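Local coordinates for protein MtVAO615 (Myceliophthora thermophila, PDB 6F72) that is probably an oxidoreductase, carries one bicovalently bound FAD and, once reduced, reacts rapidly with molecular oxygen, although no substrate has been identified, at residues Val251-Val256 / His263-Pro268; Thr213-Val218 / Ala294-Asp299; Asn414-Pro419 / Thr501-Met506; Gln137-Phe142 / Gly167-Trp172. All blocks are in the same frame, centred on the assembly; numbering follows the deposited sequence.

Contact 1 of 4, residues Val251-Val256 / His263-Pro268; sequences VLEWEV and HLVATP
W254 and A266 satisfy each other's backbone: W254 N donates to A266 O at 2.8 Å, and A266 N returns a bond to W254 O at 2.7 Å. V256 and L264 repeat this exchange, with V256 N to L264 O and L264 N to V256 O both measuring 2.8 Å. Between these two hydrogen-bonded pairs, E255 and V265 form a non-hydrogen-bonded pair. V265 CA comes within 3.2 Å of W254 O, a CA-H...O contact beside the N-H bond this carbonyl accepts. The strand directions differ by 167°, as expected of an antiparallel beta hairpin, part of the PCMH-type FAD-binding domain. On its other edge, strand 251-257 pairs with strand 288-298, where L252 and E253 both face T293 in a classic beta bulge. E255 CG, anti to the backbone N (chi1 179°), meets the H263 ring edge, and both oxygens are held. H263 NE2 donates to E255 OE2 at 2.7 Å, on the anti lone pair, with the carboxylate and imidazole planes 17° apart, while OE1 is taken by S291 OG. E253 divides its roles differently: OE2 bonds to Y185 OH, whereas OE1 rests against V265 CG1 at 3.4 Å and CG lies beside T267 CG2 at 3.6 Å. T267 OG1 is bonded to T269 N. On the face of W254, A266, V256 and L264, the indole NE1 is satisfied by S279 OG.

Contact 2 of 4, residues Thr213-Val218 / Ala294-Asp299; sequences TGHRIV and ARLHRD
R216 and H297 join strand 215-216 to strand 288-298 as an antiparallel hydrogen-bonded pair, directly after helix 203-212 has ended in a Schellman motif with G214 at positive phi (82°). R216 N donates to H297 O at 2.7 Å, and H297 N to R216 O at 2.9 Å. The tight part of the contact surrounds L296. Its CD2 meets I217 CB at 3.8 Å and its CB packs on H215 CB, while A210 of the helix and P193 and A195 of a neighbouring strand pack on the same leucine. R216 is also buried, and each of its three guanidinium nitrogens has a partner. NE forms a salt bridge with D299 OD1 at 2.8 Å, on the anti lone pair, with guanidinium and carboxylate planes 77° apart; NH1 bonds to Y244 OH and NH2 to G300 O. The loose side lies around R298, which is exposed. The bend at chi2 (63°) turns R298 CD back toward G214, 3.7 Å from G214 O, but NH1 makes only a weak bond to that oxygen, whose better-angled donor is D299 N at 3.0 Å. At the other end, the strands separate and a water fills in between V218 and R295. It accepts from V218 N, lies 3.3 Å from H297 NE2, and donates to R295 O at 2.8 Å.

Contact 3 of 4, residues Asn414-Pro419 / Thr501-Met506; sequences NSRIIP and TLQPMM
The amides of N414 and Q503 pass one another in antiparallel sense, their planes 67° apart, and Q503 OE1 comes within 3.1 Å of N414 CB. Neither amide stacks on the other; the Q503 group instead works through its N and O atoms on the backbone of S415. S415 N donates to Q503 OE1 at 3.2 Å, in the plane of the amide carbonyl and on a lone pair. Q503 NE2 donates to S415 O at 3.0 Å, but from 42° above that carbonyl's plane. The same NE2 bonds to D507 OD1, its stronger partner. Q503 can turn back in this way because its chain bends at chi2 (67°), which swings CD toward the strand. A water donates both to N414 OD1, at 2.6 Å, and to Q503 OE1, at 2.8 Å. The pairing joins helix 488-508, kinked where P504 lacks an N-H, to the interrupted outermost strand 412-419 of a seven-stranded antiparallel sheet, consistent with the substrate domain of VAO-type oxidases. Van der Waals contacts accompany the polar bonds: the M506 methyl CE lies 3.5 Å from the backbone C of S415, and L502 CD2 is 3.9 Å from the amide N414 ND2. Near the guanidinium of R416, M506 O lies obliquely; R416 NH1 forms a salt bridge with D507, and its NE bonds to T510 OG1.

Contact 4 of 4, residues Gln137-Phe142 / Gly167-Trp172; sequences QAALKF and GALSLW
A139 supplies the bump and two leucines the hollow: its CB sits over the notch between L169 CD2 and L171 CD2, which stand 5.4 Å apart. The fit is snug on one side, with A139 CB only 3.5 Å from L171 CD2, tighter than usual van der Waals contact, and easier on the other, with A139 CB 4.0 Å from L169 CD2. The axes of the short helix and strand segments pass 9.7 Å apart, an ordinary spacing for a helix on a sheet. L169 and L171 can form the notch because they alternate with S170 along the strand and both point toward the helix. This is the covering layer of a beta-alpha-beta crossover. Helix 133-146 links strand 126-129 to strand 150-153, and strand 169-172 lies between those two in the sheet, parallel to both, so the helix passes over it, running nearly antiparallel to it at 166°. The rest of the interface is shallower. L171 is extended beyond CG (chi2 169°), which carries CD1 to L140 CD2 at 4.4 Å. On the F142 side, L169 CD2 fills the corner beside the helix backbone, 3.7 Å from A139 O, and meets the F142 ring obliquely, 4.3 Å from F142 CD1. No hydrogen bond spans the two segments. W43 of helix 40-49 touches both L169 and F142, and V128 of strand 126-129 packs on both A139 and L169.

How the contacts relate
Contacts 1, 2 and 4 belong to the PCMH-type FAD-binding region, whereas contact 3 lies in another sheet, its centre more than 30 Å from each of the others. Contacts 1 and 2 share an antiparallel sheet through strand 288-298 and touch where L252 CD2 packs on R295 CG at 3.8 Å; contact 1 is nested within the loop that contact 2 closes. Both are partly buried strand pairings, rich in backbone bonds and charged side chains. Contacts 3 and 4 are fully buried helix-on-strand packings on opposite sides of the chain's centre, yet one uses an amide grip and the other purely apolar contact. Contact 4 meets contact 1 through Q137 beside H263.

Contact 1 of 4, residues Val251-Val256 / His263-Pro268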
# COMPACT_ATOMS: atom_id res chain seq x y z
N VAL A 251 2.09 7.36 -14.28
CA VAL A 251 1.43 8.62 -13.99
C VAL A 251 1.73 9.67 -15.05
O VAL A 251 2.90 9.89 -15.43
CB VAL A 251 1.76 9.19 -12.58
CG1 VAL A 251 0.91 10.42 -12.30
CG2 VAL A 251 1.47 8.16 -11.52
N LEU A 252 0.66 10.30 -15.54
CA LEU A 252 0.79 11.40 -16.49
C LEU A 252 0.64 12.75 -15.79
O LEU A 252 1.41 13.67 -16.04
CB LEU A 252 -0.20 11.25 -17.65
CG LEU A 252 -0.18 9.94 -18.44
CD1 LEU A 252 -1.41 9.87 -19.32
CD2 LEU A 252 1.09 9.82 -19.27
N GLU A 253 -0.36 12.85 -14.92
CA GLU A 253 -0.72 14.10 -14.25
C GLU A 253 -1.20 13.81 -12.85
O GLU A 253 -1.77 12.75 -12.63
CB GLU A 253 -1.88 14.78 -14.99
CG GLU A 253 -1.47 15.28 -16.37
CD GLU A 253 -2.59 15.99 -17.10
OE1 GLU A 253 -3.30 16.80 -16.47
OE2 GLU A 253 -2.72 15.75 -18.31
N TRP A 254 -0.93 14.75 -11.94
CA TRP A 254 -1.51 14.79 -10.60
C TRP A 254 -2.29 16.09 -10.51
O TRP A 254 -1.75 17.16 -10.81
CB TRP A 254 -0.44 14.83 -9.51
CG TRP A 254 0.39 13.58 -9.38
CD1 TRP A 254 1.70 13.42 -9.78
CD2 TRP A 254 -0.02 12.34 -8.81
NE1 TRP A 254 2.12 12.14 -9.49
CE2 TRP A 254 1.09 11.45 -8.90
CE3 TRP A 254 -1.23 11.87 -8.24
CZ2 TRP A 254 1.03 10.14 -8.43
CZ3 TRP A 254 -1.28 10.56 -7.79
CH2 TRP A 254 -0.16 9.71 -7.88
N GLU A 255 -3.54 15.99 -10.08
CA GLU A 255 -4.32 17.16 -9.72
C GLU A 255 -4.35 17.22 -8.19
O GLU A 255 -4.66 16.23 -7.54
CB GLU A 255 -5.73 17.05 -10.30
CG GLU A 255 -6.64 18.22 -9.96
CD GLU A 255 -8.10 17.91 -10.15
OE1 GLU A 255 -8.44 16.78 -10.58
OE2 GLU A 255 -8.93 18.80 -9.86
N VAL A 256 -3.98 18.38 -7.66
CA VAL A 256 -3.70 18.56 -6.24
C VAL A 256 -4.21 19.87 -5.67
O VAL A 256 -4.50 20.81 -6.42
CB VAL A 256 -2.16 18.46 -5.91
CG1 VAL A 256 -1.51 17.25 -6.55
CG2 VAL A 256 -1.41 19.75 -6.26
N HIS A 263 -4.99 25.12 -6.00
CA HIS A 263 -5.47 23.97 -6.77
C HIS A 263 -4.60 23.91 -8.03
O HIS A 263 -4.69 24.79 -8.88
CB HIS A 263 -6.96 24.14 -7.09
CG HIS A 263 -7.59 22.99 -7.83
ND1 HIS A 263 -8.88 23.04 -8.31
CD2 HIS A 263 -7.10 21.78 -8.19
CE1 HIS A 263 -9.17 21.91 -8.92
NE2 HIS A 263 -8.11 21.12 -8.86
N LEU A 264 -3.75 22.88 -8.12
CA LEU A 264 -2.76 22.77 -9.21
C LEU A 264 -2.78 21.43 -9.93
O LEU A 264 -3.28 20.43 -9.40
CB LEU A 264 -1.33 23.02 -8.69
CG LEU A 264 -0.95 24.32 -7.98
CD1 LEU A 264 0.48 24.18 -7.44
CD2 LEU A 264 -1.06 25.51 -8.92
N VAL A 265 -2.23 21.44 -11.14
CA VAL A 265 -1.94 20.22 -11.88
C VAL A 265 -0.41 20.11 -12.02
O VAL A 265 0.26 21.08 -12.39
CB VAL A 265 -2.67 20.19 -13.26
CG1 VAL A 265 -2.26 18.97 -14.07
CG2 VAL A 265 -4.18 20.18 -13.06
N ALA A 266 0.11 18.93 -11.68
CA ALA A 266 1.53 18.60 -11.77
C ALA A 266 1.72 17.54 -12.85
O ALA A 266 1.05 16.51 -12.86
CB ALA A 266 2.08 18.11 -10.43
N THR A 267 2.64 17.85 -13.78
CA THR A 267 2.92 17.01 -14.94
C THR A 267 4.45 17.06 -15.15
O THR A 267 5.13 17.86 -14.51
CB THR A 267 2.17 17.50 -16.23
OG1 THR A 267 2.96 18.48 -16.91
CG2 THR A 267 0.77 18.07 -15.93
N PRO A 268 4.99 16.19 -16.04
CA PRO A 268 6.42 16.33 -16.37
C PRO A 268 6.83 17.70 -16.94
O PRO A 268 7.99 18.07 -16.86
CB PRO A 268 6.64 15.24 -17.43
CG PRO A 268 5.58 14.23 -17.15
CD PRO A 268 4.39 15.02 -16.71

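Contact 2 of 4, residues Thr213-Val218 / Ala294-Asp299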
# COMPACT_ATOMS: atom_id res chain seq x y z
N THR A 213 -13.25 -0.58 -21.40
CA THR A 213 -12.69 0.11 -22.59
C THR A 213 -11.73 -0.76 -23.43
O THR A 213 -11.23 -0.32 -24.48
CB THR A 213 -12.03 1.46 -22.20
OG1 THR A 213 -10.83 1.24 -21.45
CG2 THR A 213 -12.96 2.32 -21.36
N GLY A 214 -11.48 -1.99 -23.00
CA GLY A 214 -10.53 -2.89 -23.67
C GLY A 214 -9.08 -2.62 -23.29
O GLY A 214 -8.19 -2.78 -24.12
N HIS A 215 -8.86 -2.23 -22.03
CA HIS A 215 -7.54 -1.84 -21.50
C HIS A 215 -7.19 -2.45 -20.12
O HIS A 215 -8.07 -2.95 -19.40
CB HIS A 215 -7.42 -0.31 -21.44
CG HIS A 215 -7.55 0.36 -22.78
ND1 HIS A 215 -8.71 0.95 -23.20
CD2 HIS A 215 -6.66 0.51 -23.79
CE1 HIS A 215 -8.54 1.44 -24.42
NE2 HIS A 215 -7.30 1.18 -24.80
N ARG A 216 -5.90 -2.40 -19.78
CA ARG A 216 -5.37 -2.77 -18.47
C ARG A 216 -4.80 -1.52 -17.80
O ARG A 216 -4.30 -0.62 -18.49
CB ARG A 216 -4.24 -3.79 -18.61
CG ARG A 216 -4.57 -5.03 -19.42
CD ARG A 216 -3.31 -5.66 -19.99
NE ARG A 216 -3.60 -6.89 -20.73
CZ ARG A 216 -2.76 -7.51 -21.55
NH1 ARG A 216 -1.54 -7.03 -21.75
NH2 ARG A 216 -3.14 -8.62 -22.17
N ILE A 217 -4.91 -1.46 -16.47
CA ILE A 217 -4.21 -0.44 -15.67
C ILE A 217 -3.33 -1.11 -14.60
O ILE A 217 -3.69 -2.15 -14.04
CB ILE A 217 -5.18 0.60 -15.04
CG1 ILE A 217 -4.40 1.78 -14.43
CG2 ILE A 217 -6.12 -0.06 -14.03
CD1 ILE A 217 -5.22 3.00 -14.05
N VAL A 218 -2.19 -0.48 -14.33
CA VAL A 218 -1.23 -0.92 -13.31
C VAL A 218 -1.74 -0.59 -11.89
O VAL A 218 -1.79 0.58 -11.48
CB VAL A 218 0.19 -0.36 -13.58
CG1 VAL A 218 1.17 -0.75 -12.49
CG2 VAL A 218 0.70 -0.82 -14.95
N ALA A 294 -3.44 8.60 -15.65
CA ALA A 294 -2.47 7.55 -15.85
C ALA A 294 -2.71 6.79 -17.13
O ALA A 294 -3.85 6.67 -17.60
CB ALA A 294 -2.46 6.59 -14.67
N ARG A 295 -1.61 6.29 -17.68
CA ARG A 295 -1.60 5.41 -18.84
C ARG A 295 -2.52 4.20 -18.71
O ARG A 295 -2.58 3.56 -17.67
CB ARG A 295 -0.16 4.94 -19.13
CG ARG A 295 0.87 6.07 -19.20
CD ARG A 295 2.22 5.63 -19.76
NE ARG A 295 2.90 4.62 -18.95
CZ ARG A 295 4.18 4.24 -19.10
NH1 ARG A 295 4.96 4.81 -20.03
NH2 ARG A 295 4.68 3.30 -18.30
N LEU A 296 -3.27 3.94 -19.77
CA LEU A 296 -3.96 2.67 -19.96
C LEU A 296 -3.23 1.89 -21.03
O LEU A 296 -2.57 2.48 -21.87
CB LEU A 296 -5.41 2.90 -20.39
CG LEU A 296 -6.38 3.34 -19.30
CD1 LEU A 296 -7.78 3.46 -19.88
CD2 LEU A 296 -6.38 2.38 -18.12
N HIS A 297 -3.34 0.57 -20.99
CA HIS A 297 -2.61 -0.28 -21.93
C HIS A 297 -3.58 -1.23 -22.61
O HIS A 297 -4.50 -1.71 -21.97
CB HIS A 297 -1.54 -1.05 -21.17
CG HIS A 297 -0.74 -0.20 -20.23
ND1 HIS A 297 0.36 0.52 -20.63
CD2 HIS A 297 -0.89 0.06 -18.90
CE1 HIS A 297 0.85 1.18 -19.60
NE2 HIS A 297 0.12 0.92 -18.54
N ARG A 298 -3.37 -1.48 -23.90
CA ARG A 298 -4.25 -2.37 -24.66
C ARG A 298 -4.36 -3.75 -24.00
O ARG A 298 -3.34 -4.36 -23.67
CB ARG A 298 -3.81 -2.49 -26.13
CG ARG A 298 -4.83 -3.15 -27.05
CD ARG A 298 -6.13 -2.34 -27.15
NE ARG A 298 -7.13 -2.93 -28.05
CZ ARG A 298 -8.04 -3.84 -27.70
NH1 ARG A 298 -8.10 -4.30 -26.46
NH2 ARG A 298 -8.90 -4.29 -28.61
N ASP A 299 -5.59 -4.20 -23.78
CA ASP A 299 -5.84 -5.51 -23.17
C ASP A 299 -5.79 -6.60 -24.24
O ASP A 299 -5.77 -6.32 -25.43
CB ASP A 299 -7.19 -5.49 -22.45
CG ASP A 299 -7.34 -6.59 -21.41
OD1 ASP A 299 -6.34 -7.21 -20.97
OD2 ASP A 299 -8.49 -6.81 -21.01
O HOH W 1 -1.26 2.04 -15.77

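Contact 3 of 4, residues Asn414-Pro419 / Thr501-Met506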
# COMPACT_ATOMS: atom_id res chain seq x y z
N ASN A 414 6.44 -6.12 6.76
CA ASN A 414 7.78 -5.62 6.43
C ASN A 414 8.07 -5.96 4.99
O ASN A 414 7.30 -6.70 4.37
CB ASN A 414 8.80 -6.24 7.38
CG ASN A 414 8.37 -6.13 8.83
OD1 ASN A 414 8.51 -5.07 9.45
ND2 ASN A 414 7.82 -7.21 9.36
N SER A 415 9.16 -5.43 4.44
CA SER A 415 9.50 -5.68 3.05
C SER A 415 10.98 -5.54 2.74
O SER A 415 11.73 -4.77 3.38
CB SER A 415 8.71 -4.76 2.10
OG SER A 415 9.03 -3.40 2.36
N ARG A 416 11.38 -6.26 1.71
CA ARG A 416 12.64 -5.98 1.09
C ARG A 416 12.45 -6.04 -0.41
O ARG A 416 11.79 -6.96 -0.92
CB ARG A 416 13.70 -6.98 1.59
CG ARG A 416 15.14 -6.52 1.38
CD ARG A 416 15.55 -5.38 2.30
NE ARG A 416 16.94 -5.06 2.05
CZ ARG A 416 17.57 -3.93 2.37
NH1 ARG A 416 16.92 -2.94 2.96
NH2 ARG A 416 18.86 -3.81 2.06
N ILE A 417 12.94 -5.01 -1.10
CA ILE A 417 13.15 -5.07 -2.53
C ILE A 417 14.53 -5.71 -2.69
O ILE A 417 15.52 -5.18 -2.19
CB ILE A 417 13.11 -3.68 -3.20
CG1 ILE A 417 11.69 -3.10 -3.10
CG2 ILE A 417 13.50 -3.77 -4.67
CD1 ILE A 417 11.66 -1.61 -2.85
N ILE A 418 14.54 -6.87 -3.34
CA ILE A 418 15.74 -7.71 -3.46
C ILE A 418 16.33 -7.59 -4.88
O ILE A 418 15.69 -8.00 -5.85
CB ILE A 418 15.42 -9.19 -3.09
CG1 ILE A 418 14.81 -9.27 -1.67
CG2 ILE A 418 16.67 -10.06 -3.21
CD1 ILE A 418 14.31 -10.65 -1.25
N PRO A 419 17.55 -7.01 -5.00
CA PRO A 419 18.26 -6.89 -6.30
C PRO A 419 18.41 -8.22 -7.05
O PRO A 419 18.67 -9.25 -6.43
CB PRO A 419 19.65 -6.37 -5.92
CG PRO A 419 19.49 -5.74 -4.58
CD PRO A 419 18.25 -6.29 -3.92
N THR A 501 14.15 -6.33 14.92
CA THR A 501 14.75 -7.64 14.77
C THR A 501 14.52 -8.20 13.38
O THR A 501 15.49 -8.48 12.68
CB THR A 501 14.30 -8.64 15.88
OG1 THR A 501 14.65 -8.11 17.15
CG2 THR A 501 14.98 -10.01 15.73
N LEU A 502 13.27 -8.37 12.98
CA LEU A 502 13.00 -9.01 11.70
C LEU A 502 13.44 -8.15 10.48
O LEU A 502 14.15 -8.67 9.60
CB LEU A 502 11.54 -9.46 11.57
CG LEU A 502 11.17 -10.18 10.27
CD1 LEU A 502 11.96 -11.47 10.06
CD2 LEU A 502 9.70 -10.48 10.22
N GLN A 503 13.06 -6.87 10.45
CA GLN A 503 13.47 -6.00 9.35
C GLN A 503 15.00 -5.86 9.21
O GLN A 503 15.50 -6.05 8.10
CB GLN A 503 12.75 -4.63 9.37
CG GLN A 503 12.99 -3.77 8.13
CD GLN A 503 12.40 -4.35 6.87
OE1 GLN A 503 11.19 -4.40 6.72
NE2 GLN A 503 13.26 -4.79 5.94
N PRO A 504 15.75 -5.53 10.31
CA PRO A 504 17.22 -5.50 10.16
C PRO A 504 17.87 -6.83 9.73
O PRO A 504 18.91 -6.80 9.05
CB PRO A 504 17.70 -5.07 11.55
CG PRO A 504 16.57 -4.23 12.07
CD PRO A 504 15.35 -5.00 11.64
N MET A 505 17.27 -7.96 10.11
CA MET A 505 17.76 -9.27 9.66
C MET A 505 17.58 -9.37 8.15
O MET A 505 18.49 -9.79 7.44
CB MET A 505 17.07 -10.45 10.36
CG MET A 505 17.47 -11.81 9.79
SD MET A 505 16.83 -13.26 10.64
CE MET A 505 15.16 -13.35 10.01
N MET A 506 16.39 -8.97 7.68
CA MET A 506 16.07 -8.91 6.25
C MET A 506 17.03 -7.99 5.49
O MET A 506 17.49 -8.33 4.40
CB MET A 506 14.62 -8.44 6.03
CG MET A 506 13.56 -9.44 6.48
SD MET A 506 11.96 -8.69 6.80
CE MET A 506 11.58 -8.04 5.17
O HOH W 2 9.67 -2.92 8.57

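Contact 4 of 4, residues Gln137-Phe142 / Gly167-Trp172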
# COMPACT_ATOMS: atom_id res chain seq x y z
N GLN A 137 -9.58 23.11 0.56
CA GLN A 137 -9.17 24.49 0.81
C GLN A 137 -9.76 25.03 2.11
O GLN A 137 -9.05 25.65 2.90
CB GLN A 137 -9.55 25.39 -0.37
CG GLN A 137 -8.70 25.18 -1.62
CD GLN A 137 -9.31 25.79 -2.89
OE1 GLN A 137 -10.52 26.03 -2.97
NE2 GLN A 137 -8.46 26.03 -3.89
N ALA A 138 -11.06 24.78 2.32
CA ALA A 138 -11.76 25.16 3.55
C ALA A 138 -11.15 24.50 4.79
O ALA A 138 -10.84 25.18 5.77
CB ALA A 138 -13.24 24.84 3.44
N ALA A 139 -10.96 23.18 4.72
CA ALA A 139 -10.42 22.40 5.83
C ALA A 139 -8.99 22.80 6.20
O ALA A 139 -8.67 22.93 7.39
CB ALA A 139 -10.50 20.91 5.53
N LEU A 140 -8.17 23.03 5.17
CA LEU A 140 -6.80 23.52 5.34
C LEU A 140 -6.77 24.90 5.99
O LEU A 140 -5.99 25.14 6.90
CB LEU A 140 -6.03 23.54 4.01
CG LEU A 140 -5.67 22.22 3.30
CD1 LEU A 140 -5.13 22.50 1.90
CD2 LEU A 140 -4.66 21.40 4.09
N LYS A 141 -7.64 25.81 5.54
CA LYS A 141 -7.72 27.15 6.12
C LYS A 141 -8.11 27.08 7.59
O LYS A 141 -7.50 27.75 8.44
CB LYS A 141 -8.73 28.05 5.38
CG LYS A 141 -8.22 28.60 4.08
CD LYS A 141 -8.71 30.02 3.84
CE LYS A 141 -7.85 30.73 2.80
NZ LYS A 141 -6.39 30.69 3.12
N PHE A 142 -9.11 26.25 7.88
CA PHE A 142 -9.61 26.05 9.23
C PHE A 142 -8.53 25.46 10.14
O PHE A 142 -8.30 25.98 11.24
CB PHE A 142 -10.85 25.14 9.21
CG PHE A 142 -11.41 24.84 10.58
CD1 PHE A 142 -10.94 23.75 11.32
CD2 PHE A 142 -12.40 25.66 11.13
CE1 PHE A 142 -11.46 23.48 12.59
CE2 PHE A 142 -12.91 25.39 12.39
CZ PHE A 142 -12.44 24.30 13.12
N GLY A 167 -6.48 13.43 17.62
CA GLY A 167 -6.86 14.84 17.65
C GLY A 167 -6.87 15.56 16.31
O GLY A 167 -6.84 16.79 16.26
N ALA A 168 -6.94 14.79 15.22
CA ALA A 168 -6.77 15.33 13.88
C ALA A 168 -8.08 15.60 13.16
O ALA A 168 -9.12 14.98 13.44
CB ALA A 168 -5.90 14.41 13.04
N LEU A 169 -8.01 16.57 12.24
CA LEU A 169 -9.00 16.75 11.19
C LEU A 169 -8.51 15.97 9.98
O LEU A 169 -7.40 16.21 9.49
CB LEU A 169 -9.16 18.23 10.85
CG LEU A 169 -10.18 18.62 9.78
CD1 LEU A 169 -11.59 18.35 10.27
CD2 LEU A 169 -10.00 20.07 9.37
N SER A 170 -9.33 15.03 9.51
CA SER A 170 -8.93 14.15 8.41
C SER A 170 -9.59 14.54 7.09
O SER A 170 -10.80 14.77 7.04
CB SER A 170 -9.24 12.68 8.73
OG SER A 170 -9.10 11.85 7.58
N LEU A 171 -8.78 14.61 6.03
CA LEU A 171 -9.29 14.83 4.69
C LEU A 171 -9.57 13.46 4.12
O LEU A 171 -8.66 12.70 3.79
CB LEU A 171 -8.30 15.62 3.83
CG LEU A 171 -7.86 16.95 4.44
CD1 LEU A 171 -6.69 17.55 3.69
CD2 LEU A 171 -9.04 17.92 4.53
N TRP A 172 -10.86 13.15 4.04
CA TRP A 172 -11.29 11.82 3.66
C TRP A 172 -11.62 11.85 2.19
O TRP A 172 -12.61 12.45 1.79
CB TRP A 172 -12.49 11.38 4.53
CG TRP A 172 -12.99 9.99 4.30
CD1 TRP A 172 -12.23 8.87 4.12
CD2 TRP A 172 -14.36 9.55 4.28
NE1 TRP A 172 -13.03 7.76 3.97
CE2 TRP A 172 -14.34 8.14 4.07
CE3 TRP A 172 -15.59 10.20 4.43
CZ2 TRP A 172 -15.52 7.37 3.99
CZ3 TRP A 172 -16.77 9.43 4.35
CH2 TRP A 172 -16.71 8.03 4.13